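PDB 6ZTK: mialostatin, which inhibits the cysteine cathepsins of the tick midgut, among them cathepsins L1, L3, B and C, as well as several host cathepsins, and so restrains the digestion of blood proteins. Local coordinates for residues G32-P38 and L67-Q73; Y49-Q54 and K128-Y133; V78-F84 and C115-T121. All coordinates share one frame; numbering follows the deposited sequence.

Overall arrangement
Following the chain from the N terminus, strand 34-36 leads into helix 41-52, which is followed by strand 60-74. Interaction 1 joins those two strands and closes a loop that holds the helix. Interaction 2 starts at the end of that helix and reaches residues 128-133 of the last strand, so its span crosses that of interaction 1. Interaction 3, between 78-84 and 115-121, opens after interaction 1 has closed and falls wholly within the span of interaction 2. The sheet keeps sequence order, 34-36, 60-74, 78-92, 113-122, 127-136: interactions 1 and 3 each pair two neighbouring strands, and interaction 2 binds the helix to the last one. All three touch the detergent fragment.

Interaction 1: G32-P38 and L67-Q73; sequences GWKTQDP and LLEVQTQ. With TRT (fragment of triton X-100), chain C.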
loop_
_atom_site.group_PDB
_atom_site.type_symbol
_atom_site.label_atom_id
_atom_site.label_comp_id
_atom_site.label_asym_id
_atom_site.label_seq_id
_atom_site.Cartn_x
_atom_site.Cartn_y
_atom_site.Cartn_z
ATOM N N GLY A 32 -9.004 -16.871 -10.101
ATOM C CA GLY A 32 -9.978 -16.301 -9.126
ATOM C C GLY A 32 -9.896 -14.782 -9.151
ATOM O O GLY A 32 -10.929 -14.146 -8.874
ATOM N N TRP A 33 -8.730 -14.237 -9.517
ATOM C CA TRP A 33 -8.447 -12.787 -9.398
ATOM C C TRP A 33 -9.160 -12.048 -10.518
ATOM O O TRP A 33 -8.937 -12.334 -11.731
ATOM C CB TRP A 33 -6.953 -12.452 -9.357
ATOM C CG TRP A 33 -6.194 -12.803 -8.110
ATOM C CD1 TRP A 33 -5.165 -13.721 -8.050
ATOM C CD2 TRP A 33 -6.298 -12.264 -6.778
ATOM N NE1 TRP A 33 -4.693 -13.800 -6.777
ATOM C CE2 TRP A 33 -5.327 -12.905 -5.961
ATOM C CE3 TRP A 33 -7.108 -11.317 -6.151
ATOM C CZ2 TRP A 33 -5.193 -12.663 -4.606
ATOM C CZ3 TRP A 33 -6.958 -11.058 -4.815
ATOM C CH2 TRP A 33 -6.014 -11.729 -4.027
ATOM N N LYS A 34 -9.962 -11.080 -10.154
ATOM C CA LYS A 34 -10.703 -10.244 -11.095
ATOM C C LYS A 34 -10.019 -8.883 -11.140
ATOM O O LYS A 34 -9.822 -8.258 -10.094
ATOM C CB LYS A 34 -12.146 -10.060 -10.632
ATOM C CG LYS A 34 -12.954 -9.116 -11.495
ATOM C CD LYS A 34 -14.397 -9.011 -11.125
ATOM C CE LYS A 34 -15.171 -8.106 -12.058
ATOM N NZ LYS A 34 -16.574 -7.951 -11.637
ATOM N N THR A 35 -9.710 -8.378 -12.326
ATOM C CA THR A 35 -9.131 -7.043 -12.461
ATOM C C THR A 35 -10.128 -5.942 -12.170
ATOM O O THR A 35 -11.264 -5.987 -12.655
ATOM C CB THR A 35 -8.588 -6.889 -13.895
ATOM O OG1 THR A 35 -7.581 -7.895 -14.011
ATOM C CG2 THR A 35 -8.046 -5.498 -14.133
ATOM N N GLN A 36 -9.700 -4.913 -11.472
ATOM C CA GLN A 36 -10.527 -3.774 -11.111
ATOM C C GLN A 36 -9.829 -2.517 -11.604
ATOM O O GLN A 36 -8.643 -2.548 -12.016
ATOM C CB GLN A 36 -10.762 -3.699 -9.603
ATOM C CG GLN A 36 -11.379 -4.957 -9.005
ATOM C CD GLN A 36 -12.853 -5.150 -9.300
ATOM O OE1 GLN A 36 -13.544 -4.233 -9.767
ATOM N NE2 GLN A 36 -13.364 -6.316 -8.998
ATOM N N ASP A 37 -10.554 -1.417 -11.543
ATOM C CA ASP A 37 -10.089 -0.086 -11.997
ATOM C C ASP A 37 -9.162 0.534 -10.964
ATOM O O ASP A 37 -9.601 0.881 -9.866
ATOM C CB ASP A 37 -11.286 0.842 -12.168
ATOM C CG ASP A 37 -10.952 2.191 -12.777
ATOM O OD1 ASP A 37 -9.754 2.594 -12.819
ATOM O OD2 ASP A 37 -11.923 2.835 -13.216
ATOM N N PRO A 38 -7.838 0.658 -11.236
ATOM C CA PRO A 38 -6.880 1.159 -10.250
ATOM C C PRO A 38 -6.973 2.666 -9.998
ATOM O O PRO A 38 -6.260 3.153 -9.140
ATOM C CB PRO A 38 -5.525 0.764 -10.861
ATOM C CG PRO A 38 -5.786 0.879 -12.371
ATOM C CD PRO A 38 -7.200 0.374 -12.542
ATOM N N LEU A 67 -0.905 3.681 -7.777
ATOM C CA LEU A 67 -1.521 2.332 -7.806
ATOM C C LEU A 67 -1.528 1.890 -9.250
ATOM O O LEU A 67 -2.183 2.548 -10.122
ATOM C CB LEU A 67 -2.897 2.385 -7.163
ATOM C CG LEU A 67 -3.653 1.069 -7.106
ATOM C CD1 LEU A 67 -2.902 0.004 -6.311
ATOM C CD2 LEU A 67 -5.020 1.281 -6.491
ATOM N N LEU A 68 -0.859 0.803 -9.527
ATOM C CA LEU A 68 -0.710 0.286 -10.903
ATOM C C LEU A 68 -1.783 -0.706 -11.258
ATOM O O LEU A 68 -2.205 -0.741 -12.427
ATOM C CB LEU A 68 0.651 -0.358 -11.067
ATOM C CG LEU A 68 1.859 0.536 -10.840
ATOM C CD1 LEU A 68 3.115 -0.286 -10.856
ATOM C CD2 LEU A 68 1.950 1.635 -11.905
ATOM N N GLU A 69 -2.105 -1.614 -10.334
ATOM C CA GLU A 69 -2.991 -2.746 -10.616
ATOM C C GLU A 69 -3.743 -3.116 -9.339
ATOM O O GLU A 69 -3.167 -3.050 -8.271
ATOM C CB GLU A 69 -2.257 -3.968 -11.132
ATOM C CG GLU A 69 -3.133 -5.103 -11.613
ATOM C CD GLU A 69 -2.371 -6.280 -12.223
ATOM O OE1 GLU A 69 -1.086 -6.265 -12.253
ATOM O OE2 GLU A 69 -3.075 -7.287 -12.557
ATOM N N VAL A 70 -5.009 -3.482 -9.526
ATOM C CA VAL A 70 -5.871 -4.006 -8.437
ATOM C C VAL A 70 -6.573 -5.241 -8.936
ATOM O O VAL A 70 -7.214 -5.166 -10.004
ATOM C CB VAL A 70 -6.923 -2.990 -8.004
ATOM C CG1 VAL A 70 -7.833 -3.575 -6.915
ATOM C CG2 VAL A 70 -6.288 -1.752 -7.528
ATOM N N GLN A 71 -6.471 -6.333 -8.201
ATOM C CA GLN A 71 -7.289 -7.520 -8.488
ATOM C C GLN A 71 -8.001 -7.921 -7.195
ATOM O O GLN A 71 -7.471 -7.653 -6.096
ATOM C CB GLN A 71 -6.422 -8.684 -8.945
ATOM C CG GLN A 71 -5.765 -8.428 -10.325
ATOM C CD GLN A 71 -4.628 -9.408 -10.462
ATOM O OE1 GLN A 71 -3.588 -9.293 -9.812
ATOM N NE2 GLN A 71 -4.838 -10.395 -11.296
ATOM N N THR A 72 -9.135 -8.596 -7.340
ATOM C CA THR A 72 -9.947 -8.988 -6.168
ATOM C C THR A 72 -10.354 -10.445 -6.246
ATOM O O THR A 72 -10.525 -11.022 -7.346
ATOM C CB THR A 72 -11.148 -8.065 -6.010
ATOM O OG1 THR A 72 -11.926 -8.200 -7.203
ATOM C CG2 THR A 72 -10.800 -6.641 -5.702
ATOM N N GLN A 73 -10.622 -10.998 -5.077
ATOM C CA GLN A 73 -11.190 -12.363 -4.984
ATOM C C GLN A 73 -11.949 -12.471 -3.680
ATOM O O GLN A 73 -11.474 -11.932 -2.673
ATOM C CB GLN A 73 -10.157 -13.509 -4.910
ATOM C CG GLN A 73 -9.723 -14.070 -6.202
ATOM C CD GLN A 73 -8.905 -15.315 -5.942
ATOM O OE1 GLN A 73 -7.695 -15.243 -6.097
ATOM N NE2 GLN A 73 -9.554 -16.346 -5.387
HETATM O O24 TRT C . -3.087 -16.721 11.352
HETATM C C23 TRT C . -4.209 -15.888 11.351
HETATM C C22 TRT C . -3.758 -14.531 10.867
HETATM O O21 TRT C . -4.546 -14.114 9.754
HETATM C C20 TRT C . -4.050 -14.527 8.485
HETATM C C19 TRT C . -5.135 -15.279 7.743
HETATM O O18 TRT C . -6.292 -14.461 7.622
HETATM C C17 TRT C . -7.489 -15.194 7.335
HETATM C C16 TRT C . -7.747 -15.314 5.839
HETATM O O15 TRT C . -6.498 -15.321 5.133
HETATM C C12 TRT C . -6.458 -15.799 3.841
HETATM C C13 TRT C . -7.454 -15.552 2.910
HETATM C C14 TRT C . -7.344 -16.056 1.620
HETATM C C11 TRT C . -5.341 -16.515 3.462
HETATM C C10 TRT C . -5.231 -16.982 2.167
HETATM C C9 TRT C . -6.229 -16.799 1.222
HETATM C C6 TRT C . -6.130 -17.444 -0.170
HETATM C C8 TRT C . -6.932 -18.726 0.060
HETATM C C7 TRT C . -4.718 -17.886 -0.587
HETATM C C5 TRT C . -6.925 -16.713 -1.285
HETATM C C1 TRT C . -6.419 -15.435 -1.987
HETATM C C2 TRT C . -5.371 -15.821 -3.024
HETATM C C4 TRT C . -5.805 -14.465 -0.997
HETATM C C3 TRT C . -7.594 -14.740 -2.681
HETATM O O HOH W 1 -7.195 -10.461 -13.092
HETATM O O HOH W 2 -6.012 -3.163 -12.286
HETATM O O HOH W 3 -4.283 4.805 -10.069
#
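The indole of Trp33 carries the side-chain amide of Gln73 over one face: OE1 of Gln73 stands 3.2 Å above the Trp33 ring plane, over its centre. The amide and ring planes are 82° apart, so the amide stands nearly upright on the indole, its oxygen reaching over the face at a slant, rather than stacking flat on it, and the approach to NE1 is too poorly angled to count as a hydrogen bond. Thr72 CA lies in plane at the indole edge. The detergent fragment comes in obliquely, with its C2 at 3.5 Å from Trp33 CZ2. A second amide, that of Gln36, is used in its own plane: the chain bends at chi2 (-74°), and NE2 of Gln36 donates to Thr72 OG1 at 3.0 Å. Reciprocal backbone bonds pair Lys34 with Thr72, the Lys34 N to Thr72 O distance being 2.9 Å. Beyond Gln36 the strands part, and a water takes over, accepting from Val70 N and donating to Gln36 O. Pro38 then packs its CB against Val70 CG2 at 4.2 Å. By sequence, Gln73 opens the QxVxG motif of cystatins, which forms the first inhibitory hairpin in this family. Strand 34-36 is an outermost strand of the sheet, paired with 60-74. Gln36, Leu67 and Val70 pack on Phe43 of helix 41-52, while Trp33 and Gln71 rest on Lys81 of strand 78-92.

Interaction 2: Y49-Q54 and K128-Y133; sequences YAVSTQ and KRVLSY. With TRT (fragment of triton X-100), chain C.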
loop_
_atom_site.group_PDB
_atom_site.type_symbol
_atom_site.label_atom_id
_atom_site.label_comp_id
_atom_site.label_asym_id
_atom_site.label_seq_id
_atom_site.Cartn_x
_atom_site.Cartn_y
_atom_site.Cartn_z
ATOM N N TYR A 49 -3.138 2.050 3.306
ATOM C CA TYR A 49 -3.216 1.199 4.507
ATOM C C TYR A 49 -2.024 0.230 4.524
ATOM O O TYR A 49 -1.320 0.069 5.510
ATOM C CB TYR A 49 -4.541 0.476 4.657
ATOM C CG TYR A 49 -4.487 -0.456 5.814
ATOM C CD1 TYR A 49 -4.468 0.005 7.125
ATOM C CD2 TYR A 49 -4.427 -1.828 5.604
ATOM C CE1 TYR A 49 -4.385 -0.892 8.200
ATOM C CE2 TYR A 49 -4.375 -2.705 6.667
ATOM C CZ TYR A 49 -4.287 -2.238 7.947
ATOM O OH TYR A 49 -4.218 -3.162 8.989
ATOM N N ALA A 50 -1.774 -0.446 3.393
ATOM C CA ALA A 50 -0.719 -1.452 3.331
ATOM C C ALA A 50 0.609 -0.817 3.704
ATOM O O ALA A 50 1.381 -1.351 4.473
ATOM C CB ALA A 50 -0.677 -2.058 1.940
ATOM N N VAL A 51 0.966 0.328 3.094
ATOM C CA VAL A 51 2.309 0.954 3.368
ATOM C C VAL A 51 2.400 1.370 4.836
ATOM O O VAL A 51 3.503 1.279 5.390
ATOM C CB VAL A 51 2.690 2.171 2.484
ATOM C CG1 VAL A 51 2.697 1.800 1.027
ATOM C CG2 VAL A 51 1.935 3.454 2.733
ATOM N N SER A 52 1.279 1.700 5.437
ATOM C CA SER A 52 1.279 2.161 6.862
ATOM C C SER A 52 1.697 1.010 7.779
ATOM O O SER A 52 2.063 1.302 8.940
ATOM C CB SER A 52 -0.028 2.694 7.263
ATOM O OG SER A 52 -1.003 1.745 7.590
ATOM N N THR A 53 1.601 -0.246 7.342
ATOM C CA THR A 53 1.906 -1.421 8.211
ATOM C C THR A 53 3.388 -1.788 8.148
ATOM O O THR A 53 3.821 -2.722 8.853
ATOM C CB THR A 53 1.009 -2.608 7.844
ATOM O OG1 THR A 53 1.459 -3.128 6.570
ATOM C CG2 THR A 53 -0.453 -2.290 7.848
ATOM N N GLN A 54 4.214 -1.154 7.280
ATOM C CA GLN A 54 5.568 -1.605 6.981
ATOM C C GLN A 54 6.591 -0.719 7.668
ATOM O O GLN A 54 6.838 0.424 7.227
ATOM C CB GLN A 54 5.721 -1.719 5.482
ATOM C CG GLN A 54 4.690 -2.634 4.851
ATOM C CD GLN A 54 4.883 -4.078 5.284
ATOM O OE1 GLN A 54 5.947 -4.642 5.084
ATOM N NE2 GLN A 54 3.882 -4.632 5.900
ATOM N N LYS A 128 -9.541 -5.221 8.347
ATOM C CA LYS A 128 -8.577 -5.165 7.237
ATOM C C LYS A 128 -7.263 -5.681 7.802
ATOM O O LYS A 128 -6.843 -5.243 8.904
ATOM C CB LYS A 128 -8.219 -3.775 6.695
ATOM C CG LYS A 128 -9.286 -2.867 6.155
ATOM C CD LYS A 128 -8.657 -1.574 5.645
ATOM C CE LYS A 128 -7.920 -0.765 6.681
ATOM N NZ LYS A 128 -8.787 0.273 7.280
ATOM N N ARG A 129 -6.612 -6.601 7.083
ATOM C CA ARG A 129 -5.355 -7.221 7.527
ATOM C C ARG A 129 -4.453 -7.405 6.320
ATOM O O ARG A 129 -4.874 -8.004 5.338
ATOM C CB ARG A 129 -5.601 -8.593 8.166
ATOM C CG ARG A 129 -4.353 -9.411 8.454
ATOM C CD ARG A 129 -4.787 -10.767 8.989
ATOM N NE ARG A 129 -3.709 -11.680 9.319
ATOM C CZ ARG A 129 -3.898 -12.820 9.983
ATOM N NH1 ARG A 129 -5.125 -13.155 10.355
ATOM N NH2 ARG A 129 -2.878 -13.616 10.253
ATOM N N VAL A 130 -3.235 -6.907 6.428
ATOM C CA VAL A 130 -2.239 -7.191 5.371
ATOM C C VAL A 130 -1.764 -8.629 5.496
ATOM O O VAL A 130 -1.194 -8.984 6.539
ATOM C CB VAL A 130 -1.056 -6.221 5.443
ATOM C CG1 VAL A 130 0.015 -6.614 4.431
ATOM C CG2 VAL A 130 -1.509 -4.795 5.206
ATOM N N LEU A 131 -1.967 -9.428 4.465
ATOM C CA LEU A 131 -1.459 -10.830 4.481
ATOM C C LEU A 131 -0.042 -10.933 3.932
ATOM O O LEU A 131 0.709 -11.817 4.337
ATOM C CB LEU A 131 -2.376 -11.700 3.640
ATOM C CG LEU A 131 -3.828 -11.812 4.080
ATOM C CD1 LEU A 131 -4.572 -12.772 3.152
ATOM C CD2 LEU A 131 -3.882 -12.274 5.517
ATOM N N SER A 132 0.318 -10.077 2.983
ATOM C CA SER A 132 1.633 -10.135 2.347
ATOM C C SER A 132 2.022 -8.723 1.897
ATOM O O SER A 132 1.119 -7.928 1.588
ATOM C CB SER A 132 1.638 -11.109 1.178
ATOM O OG SER A 132 0.827 -10.665 0.162
ATOM N N TYR A 133 3.329 -8.488 1.833
ATOM C CA TYR A 133 3.858 -7.190 1.294
ATOM C C TYR A 133 5.261 -7.476 0.832
ATOM O O TYR A 133 6.129 -7.826 1.676
ATOM C CB TYR A 133 3.779 -6.113 2.378
ATOM C CG TYR A 133 4.132 -4.722 1.898
ATOM C CD1 TYR A 133 5.445 -4.348 1.647
ATOM C CD2 TYR A 133 3.141 -3.776 1.797
ATOM C CE1 TYR A 133 5.744 -3.049 1.249
ATOM C CE2 TYR A 133 3.425 -2.454 1.421
ATOM C CZ TYR A 133 4.725 -2.125 1.128
ATOM O OH TYR A 133 4.998 -0.815 0.759
HETATM O O24 TRT C . -3.087 -16.721 11.352
HETATM C C23 TRT C . -4.209 -15.888 11.351
HETATM C C22 TRT C . -3.758 -14.531 10.867
HETATM O O21 TRT C . -4.546 -14.114 9.754
HETATM C C20 TRT C . -4.050 -14.527 8.485
HETATM C C19 TRT C . -5.135 -15.279 7.743
HETATM O O18 TRT C . -6.292 -14.461 7.622
HETATM C C17 TRT C . -7.489 -15.194 7.335
HETATM C C16 TRT C . -7.747 -15.314 5.839
HETATM O O15 TRT C . -6.498 -15.321 5.133
HETATM C C12 TRT C . -6.458 -15.799 3.841
HETATM C C13 TRT C . -7.454 -15.552 2.910
HETATM C C14 TRT C . -7.344 -16.056 1.620
HETATM C C11 TRT C . -5.341 -16.515 3.462
HETATM C C10 TRT C . -5.231 -16.982 2.167
HETATM C C9 TRT C . -6.229 -16.799 1.222
HETATM C C6 TRT C . -6.130 -17.444 -0.170
HETATM C C8 TRT C . -6.932 -18.726 0.060
HETATM C C7 TRT C . -4.718 -17.886 -0.587
HETATM C C5 TRT C . -6.925 -16.713 -1.285
HETATM C C1 TRT C . -6.419 -15.435 -1.987
HETATM C C2 TRT C . -5.371 -15.821 -3.024
HETATM C C4 TRT C . -5.805 -14.465 -0.997
HETATM C C3 TRT C . -7.594 -14.740 -2.681
HETATM O O HOH W 4 -2.540 -5.477 8.817
HETATM O O HOH W 5 -6.423 -2.844 10.808
HETATM O O HOH W 6 6.342 -7.564 4.609
#
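Tyr49 and Lys128 meet at a slant, the lysine lying over the face of the phenol ring: Lys128 CE is 3.6 Å from the centroid of the Tyr49 ring and practically above its centre. Bends at chi3 and chi4 bring the ammonium group over the same ring, and Lys128 NZ, 4.7 Å from the Tyr49 centroid, makes a cation-pi contact. On the opposite face Thr53 CG2 lies nearer the rim than the centre, so the ring sits between a central methylene and an off-centre methyl. Its hydroxyl joins two waters, one of which accepts from Val130 N while the other donates to Lys128 O. Thr53 and Val130 reach toward each other tip to tip, with Thr53 OG1 at 3.7 Å from Val130 CG2.

Gln54 and Tyr133 run past one another in opposite directions as a stack, their amide and ring planes 14° apart. The bend of the glutamine at chi2 (-66°) lays its chain flat on the phenol, with Gln54 CG 3.4 Å from the Tyr133 centroid. A relay fixes the amide: Gln54 NE2 donates to Thr53 OG1 at 2.9 Å in a nearly straight bond (172°), and Thr53 OG1 donates in turn to Ala50 O at 2.7 Å. A water donates to both Gln54 OE1 and Tyr133 O.

This is the cystatin scheme of one helix wrapped by an antiparallel sheet. Here the end of helix 41-52 lies on strand 127-136, with Ala50 and Val130 both touching Ser117 of strand 113-122. A classic bulge sets Leu131 and Ser132 against Ile118, and Leu131 also packs on Tyr120.

Interaction 3: V78-F84 and C115-T121; sequences VNYKLKF and CTSIIYT. With TRT (fragment of triton X-100), chain C.
Cys115 places its CB over one face of the Phe84 ring, 3.8 Å from Phe84 CE1, while its sulfur lies oblique to that ring and forms the disulfide with Cys135. Thr116, on the other side of the sheet, sets CG2 at 3.8 Å from CE of the extended Lys81. Ser117 shares two backbone bonds with Leu82 and brings CB to the edge of Phe84; its hydroxyl binds Ser132 O. Ile118 lays CG1 on Lys81 CG at 4.0 Å. Ile119, bonded both ways to the backbone of Tyr80, touches Leu82 with its CD1. Tyr120 receives Asn79 OD1 at its ring edge, in plane, 3.2 Å from Tyr120 CD1, and carries C16 of the detergent fragment over one face. Thr121 grips Val78 O twice, its N and OG1 arriving from opposite faces of the carbonyl plane, with OG1 at 2.7 Å from Val78 O.

The strands run at 165°, with unbroken antiparallel pairing across the middle of the cystatin sheet. Asn79 ND2 holds Gln73 O and Val75 O, but buried OD1 has no hydrogen-bond partner, so the weakly positive ring edge of Tyr120 probably offsets part of that cost.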
loop_
_atom_site.group_PDB
_atom_site.type_symbol
_atom_site.label_atom_id
_atom_site.label_comp_id
_atom_site.label_asym_id
_atom_site.label_seq_id
_atom_site.Cartn_x
_atom_site.Cartn_y
_atom_site.Cartn_z
ATOM N N VAL A 78 -13.313 -10.388 1.537
ATOM C CA VAL A 78 -12.977 -9.791 0.253
ATOM C C VAL A 78 -11.514 -9.418 0.231
ATOM O O VAL A 78 -11.056 -8.722 1.122
ATOM C CB VAL A 78 -13.864 -8.552 0.003
ATOM C CG1 VAL A 78 -13.626 -8.064 -1.402
ATOM C CG2 VAL A 78 -15.330 -8.887 0.239
ATOM N N ASN A 79 -10.786 -9.979 -0.715
ATOM C CA ASN A 79 -9.322 -9.891 -0.768
ATOM C C ASN A 79 -8.905 -9.012 -1.943
ATOM O O ASN A 79 -9.485 -9.131 -3.046
ATOM C CB ASN A 79 -8.710 -11.277 -0.922
ATOM C CG ASN A 79 -9.134 -12.171 0.219
ATOM O OD1 ASN A 79 -8.588 -12.045 1.317
ATOM N ND2 ASN A 79 -10.138 -12.997 0.004
ATOM N N TYR A 80 -7.896 -8.195 -1.703
ATOM C CA TYR A 80 -7.392 -7.212 -2.682
ATOM C C TYR A 80 -5.919 -7.477 -2.909
ATOM O O TYR A 80 -5.128 -7.538 -1.948
ATOM C CB TYR A 80 -7.583 -5.781 -2.168
ATOM C CG TYR A 80 -9.002 -5.400 -1.959
ATOM C CD1 TYR A 80 -9.615 -5.702 -0.745
ATOM C CD2 TYR A 80 -9.790 -4.812 -2.924
ATOM C CE1 TYR A 80 -10.940 -5.406 -0.524
ATOM C CE2 TYR A 80 -11.125 -4.528 -2.723
ATOM C CZ TYR A 80 -11.699 -4.788 -1.497
ATOM O OH TYR A 80 -13.040 -4.544 -1.355
ATOM N N LYS A 81 -5.512 -7.669 -4.152
ATOM C CA LYS A 81 -4.098 -7.806 -4.522
ATOM C C LYS A 81 -3.713 -6.510 -5.240
ATOM O O LYS A 81 -4.276 -6.226 -6.319
ATOM C CB LYS A 81 -3.847 -9.037 -5.400
ATOM C CG LYS A 81 -2.402 -9.189 -5.798
ATOM C CD LYS A 81 -2.192 -10.502 -6.575
ATOM C CE LYS A 81 -0.757 -10.598 -7.040
ATOM N NZ LYS A 81 -0.558 -11.771 -7.936
ATOM N N LEU A 82 -2.854 -5.731 -4.596
ATOM C CA LEU A 82 -2.502 -4.360 -5.048
ATOM C C LEU A 82 -1.060 -4.341 -5.506
ATOM O O LEU A 82 -0.163 -4.809 -4.775
ATOM C CB LEU A 82 -2.699 -3.400 -3.886
ATOM C CG LEU A 82 -4.056 -3.450 -3.212
ATOM C CD1 LEU A 82 -4.055 -2.469 -2.024
ATOM C CD2 LEU A 82 -5.150 -3.093 -4.158
ATOM N N LYS A 83 -0.829 -3.700 -6.655
ATOM C CA LYS A 83 0.542 -3.452 -7.126
ATOM C C LYS A 83 0.757 -1.958 -7.272
ATOM O O LYS A 83 -0.083 -1.336 -7.893
ATOM C CB LYS A 83 0.797 -4.130 -8.467
ATOM C CG LYS A 83 2.222 -3.940 -8.966
ATOM C CD LYS A 83 2.361 -4.521 -10.387
ATOM C CE LYS A 83 3.754 -4.291 -10.933
ATOM N NZ LYS A 83 3.847 -4.812 -12.327
ATOM N N PHE A 84 1.739 -1.420 -6.582
ATOM C CA PHE A 84 1.893 0.037 -6.515
ATOM C C PHE A 84 3.336 0.413 -6.336
ATOM O O PHE A 84 4.139 -0.348 -5.789
ATOM C CB PHE A 84 1.019 0.570 -5.367
ATOM C CG PHE A 84 1.207 -0.116 -4.049
ATOM C CD1 PHE A 84 2.149 0.299 -3.111
ATOM C CD2 PHE A 84 0.434 -1.209 -3.786
ATOM C CE1 PHE A 84 2.346 -0.377 -1.919
ATOM C CE2 PHE A 84 0.632 -1.907 -2.614
ATOM C CZ PHE A 84 1.582 -1.487 -1.678
ATOM N N CYS A 115 5.805 -2.587 -5.295
ATOM C CA CYS A 115 5.356 -3.515 -4.250
ATOM C C CYS A 115 4.032 -4.176 -4.640
ATOM O O CYS A 115 3.166 -3.591 -5.305
ATOM C CB CYS A 115 5.130 -2.715 -3.003
ATOM S SG CYS A 115 6.622 -1.884 -2.402
ATOM N N THR A 116 3.886 -5.400 -4.212
ATOM C CA THR A 116 2.637 -6.151 -4.289
ATOM C C THR A 116 2.212 -6.465 -2.870
ATOM O O THR A 116 3.034 -7.037 -2.103
ATOM C CB THR A 116 2.807 -7.412 -5.143
ATOM O OG1 THR A 116 3.184 -6.974 -6.469
ATOM C CG2 THR A 116 1.531 -8.198 -5.242
ATOM N N SER A 117 0.956 -6.212 -2.541
ATOM C CA SER A 117 0.419 -6.500 -1.190
ATOM C C SER A 117 -0.963 -7.091 -1.327
ATOM O O SER A 117 -1.741 -6.604 -2.134
ATOM C CB SER A 117 0.391 -5.241 -0.366
ATOM O OG SER A 117 -0.096 -5.489 0.946
ATOM N N ILE A 118 -1.223 -8.173 -0.565
ATOM C CA ILE A 118 -2.581 -8.730 -0.477
ATOM C C ILE A 118 -3.200 -8.317 0.858
ATOM O O ILE A 118 -2.564 -8.542 1.878
ATOM C CB ILE A 118 -2.566 -10.241 -0.649
ATOM C CG1 ILE A 118 -2.060 -10.592 -2.045
ATOM C CG2 ILE A 118 -3.948 -10.770 -0.407
ATOM C CD1 ILE A 118 -1.781 -12.072 -2.231
ATOM N N ILE A 119 -4.393 -7.769 0.793
ATOM C CA ILE A 119 -5.148 -7.332 1.986
ATOM C C ILE A 119 -6.418 -8.177 2.076
ATOM O O ILE A 119 -7.197 -8.231 1.108
ATOM C CB ILE A 119 -5.453 -5.848 1.929
ATOM C CG1 ILE A 119 -4.159 -5.043 1.807
ATOM C CG2 ILE A 119 -6.236 -5.431 3.156
ATOM C CD1 ILE A 119 -4.446 -3.596 1.811
ATOM N N TYR A 120 -6.599 -8.775 3.239
ATOM C CA TYR A 120 -7.842 -9.514 3.579
ATOM C C TYR A 120 -8.794 -8.554 4.277
ATOM O O TYR A 120 -8.367 -7.868 5.226
ATOM C CB TYR A 120 -7.490 -10.664 4.490
ATOM C CG TYR A 120 -8.633 -11.381 5.123
ATOM C CD1 TYR A 120 -9.424 -12.234 4.388
ATOM C CD2 TYR A 120 -8.875 -11.229 6.467
ATOM C CE1 TYR A 120 -10.481 -12.926 4.942
ATOM C CE2 TYR A 120 -9.937 -11.921 7.056
ATOM C CZ TYR A 120 -10.724 -12.768 6.291
ATOM O OH TYR A 120 -11.740 -13.474 6.894
ATOM N N THR A 121 -10.038 -8.501 3.860
ATOM C CA THR A 121 -11.031 -7.661 4.557
ATOM C C THR A 121 -12.287 -8.445 4.864
ATOM O O THR A 121 -12.659 -9.398 4.155
ATOM C CB THR A 121 -11.396 -6.433 3.722
ATOM O OG1 THR A 121 -12.234 -6.758 2.613
ATOM C CG2 THR A 121 -10.185 -5.699 3.209
HETATM O O24 TRT C . -3.087 -16.721 11.352
HETATM C C23 TRT C . -4.209 -15.888 11.351
HETATM C C22 TRT C . -3.758 -14.531 10.867
HETATM O O21 TRT C . -4.546 -14.114 9.754
HETATM C C20 TRT C . -4.050 -14.527 8.485
HETATM C C19 TRT C . -5.135 -15.279 7.743
HETATM O O18 TRT C . -6.292 -14.461 7.622
HETATM C C17 TRT C . -7.489 -15.194 7.335
HETATM C C16 TRT C . -7.747 -15.314 5.839
HETATM O O15 TRT C . -6.498 -15.321 5.133
HETATM C C12 TRT C . -6.458 -15.799 3.841
HETATM C C13 TRT C . -7.454 -15.552 2.910
HETATM C C14 TRT C . -7.344 -16.056 1.620
HETATM C C11 TRT C . -5.341 -16.515 3.462
HETATM C C10 TRT C . -5.231 -16.982 2.167
HETATM C C9 TRT C . -6.229 -16.799 1.222
HETATM C C6 TRT C . -6.130 -17.444 -0.170
HETATM C C8 TRT C . -6.932 -18.726 0.060
HETATM C C7 TRT C . -4.718 -17.886 -0.587
HETATM C C5 TRT C . -6.925 -16.713 -1.285
HETATM C C1 TRT C . -6.419 -15.435 -1.987
HETATM C C2 TRT C . -5.371 -15.821 -3.024
HETATM C C4 TRT C . -5.805 -14.465 -0.997
HETATM C C3 TRT C . -7.594 -14.740 -2.681
HETATM O O HOH W 7 -13.537 -4.613 1.403
#